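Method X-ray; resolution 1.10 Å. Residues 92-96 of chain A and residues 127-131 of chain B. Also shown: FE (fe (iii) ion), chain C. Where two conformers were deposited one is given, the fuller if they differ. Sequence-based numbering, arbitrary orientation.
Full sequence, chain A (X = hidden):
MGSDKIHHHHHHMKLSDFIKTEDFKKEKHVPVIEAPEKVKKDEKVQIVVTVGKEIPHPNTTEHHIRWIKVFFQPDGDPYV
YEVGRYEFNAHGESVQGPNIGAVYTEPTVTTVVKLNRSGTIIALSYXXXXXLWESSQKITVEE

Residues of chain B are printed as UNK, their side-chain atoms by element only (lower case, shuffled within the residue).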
# COMPACT_ATOMS: atom_id res chain seq x y z
N GLY A 92 -12.06 -10.23 -10.07
CA GLY A 92 -13.16 -10.50 -11.02
C GLY A 92 -14.16 -9.37 -11.20
O GLY A 92 -15.17 -9.57 -11.88
N GLU A 93 -13.95 -8.23 -10.58
CA GLU A 93 -14.81 -7.07 -10.73
C GLU A 93 -14.83 -6.57 -12.14
O GLU A 93 -13.78 -6.56 -12.78
CB GLU A 93 -14.29 -5.94 -9.85
CG GLU A 93 -14.07 -6.39 -8.44
CD GLU A 93 -12.66 -6.84 -8.13
OE1 GLU A 93 -11.88 -7.11 -9.06
OE2 GLU A 93 -12.34 -6.99 -6.93
N SER A 94 -15.96 -6.06 -12.61
CA SER A 94 -16.02 -5.42 -13.88
C SER A 94 -17.29 -4.59 -14.02
O SER A 94 -18.29 -4.84 -13.33
CB SER A 94 -15.93 -6.39 -15.04
OG SER A 94 -17.15 -7.15 -15.21
N VAL A 95 -17.30 -3.71 -15.01
CA VAL A 95 -18.52 -2.95 -15.37
C VAL A 95 -19.66 -3.93 -15.73
O VAL A 95 -20.84 -3.64 -15.55
CB VAL A 95 -18.20 -1.99 -16.53
CG1 VAL A 95 -19.46 -1.46 -17.29
CG2 VAL A 95 -17.46 -0.78 -15.96
N GLN A 96 -19.30 -5.04 -16.39
CA GLN A 96 -20.28 -6.01 -16.87
C GLN A 96 -20.86 -6.82 -15.70
O GLN A 96 -21.87 -7.48 -15.90
CB GLN A 96 -19.62 -6.91 -17.91
CG GLN A 96 -19.14 -6.17 -19.14
CD GLN A 96 -17.84 -5.39 -18.90
OE1 GLN A 96 -16.93 -5.88 -18.24
NE2 GLN A 96 -17.74 -4.23 -19.50
N UNK B 127 -10.43 3.37 -9.60
CA UNK B 127 -11.72 2.71 -9.38
C UNK B 127 -11.55 1.24 -9.68
O UNK B 127 -10.81 0.85 -10.57
c UNK B 127 -12.75 3.35 -10.30
s UNK B 127 -14.35 2.47 -10.17
N UNK B 128 -12.20 0.41 -8.89
CA UNK B 128 -12.06 -1.05 -9.08
C UNK B 128 -12.60 -1.55 -10.43
O UNK B 128 -12.20 -2.64 -10.86
n UNK B 128 -14.69 -3.00 -7.37
o UNK B 128 -14.81 -0.96 -8.32
c UNK B 128 -14.13 -1.90 -7.90
c UNK B 128 -12.63 -1.86 -7.93
N UNK B 129 -13.45 -0.77 -11.12
CA UNK B 129 -13.94 -1.18 -12.42
C UNK B 129 -13.77 -0.13 -13.51
O UNK B 129 -13.94 -0.44 -14.68
c UNK B 129 -16.38 -0.49 -12.08
c UNK B 129 -17.86 -0.90 -11.94
c UNK B 129 -15.44 -1.65 -12.36
c UNK B 129 -15.57 -2.79 -11.37
N UNK B 130 -13.42 1.13 -13.18
CA UNK B 130 -13.28 2.19 -14.16
C UNK B 130 -11.85 2.75 -14.27
O UNK B 130 -11.64 3.85 -14.80
c UNK B 130 -15.69 2.94 -13.96
c UNK B 130 -14.24 3.35 -13.87
n UNK B 130 -17.70 2.30 -14.57
c UNK B 130 -16.41 2.47 -15.02
c UNK B 130 -17.76 2.65 -13.30
n UNK B 130 -16.57 3.05 -12.89
N UNK B 131 -10.88 1.97 -13.80
CA UNK B 131 -9.48 2.30 -14.05
C UNK B 131 -8.98 3.58 -13.41
O UNK B 131 -9.41 3.98 -12.32
FE FE C . -16.14 3.79 -10.88
O HOH W 1 -10.52 -4.80 -9.88
O HOH W 2 -14.76 -2.74 -15.99

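Position 127 of chain B carries two side-chain atoms, one carbon and then one sulfur. The sulfur lies 2.3 Å from FE and the side chain stays out of reach of chain A. A single carbon ending in a metal-bound sulfur is cysteine, so this is Cys127(B), whose SG binds the iron and makes no contact with the chain A stretch.

Position 128 has two carbons, the second carrying one oxygen and one nitrogen. The CA-to-CB bond points toward chain A, and the nitrogen comes 3.6 Å from CG of Glu93(A), a packing contact and not a hydrogen bond. A carboxamide one carbon out from the backbone is asparagine: Asn128(B). Its OD1 and ND2 find hydrogen bonds elsewhere in the structure, so the amide can pack against aliphatic carbon without leaving its polar atoms unsatisfied.

At position 129 there are four carbons, forked at the first, with one arm two carbons long. The short arm sits 3.5 Å from N of Ser94(A) and 3.7 Å from CB of Glu93(A). Branching at CB with unequal arms gives isoleucine. Ile129(B) sets CG2 against the backbone of chain A, while its CG1 lies 4.0 Å from CG2 of Val95(A). Its backbone N also donates to SG of Cys127(B) at 3.5 Å, almost in line, which ties the backbone here back to the metal-bound sulfur.

Position 130 shows one carbon followed by a five-membered ring of three carbons and two nitrogens. One ring nitrogen is 2.2 Å from FE; the other is 3.4 Å from CG2 of Val95(A), which approaches obliquely. This imidazole is histidine, His130(B), binding iron through ND1 and leaving NE2 near the valine methyl.

Position 131 has no side-chain atoms at all and makes no contact with chain A. It is glycine, Gly131(B), and its positive phi of 64° suits that choice. Its O accepts from N of Cys127(B) at 3.0 Å, closing the loop.

The contact works without a direct hydrogen bond between the stretches. Ile129(B), pointing toward chain A, is the apolar centre, covered by Glu93(A), Ser94(A) and Val95(A). Two waters supply polar links: one lies 2.8 Å from OE1 of Glu93(A) and 2.9 Å from O of Asn128(B), and the other accepts from N of Val95(A) at 2.9 Å and donates to O of Ile129(B) at 2.8 Å. The design rule is economical: a metal-anchored loop offers a branched side chain at the centre, with an amide and an imidazole packing beside it; one water joins two backbone groups, and the other joins a carboxylate oxygen to a backbone carbonyl.

Chain B, residues 127-131: CNIHG
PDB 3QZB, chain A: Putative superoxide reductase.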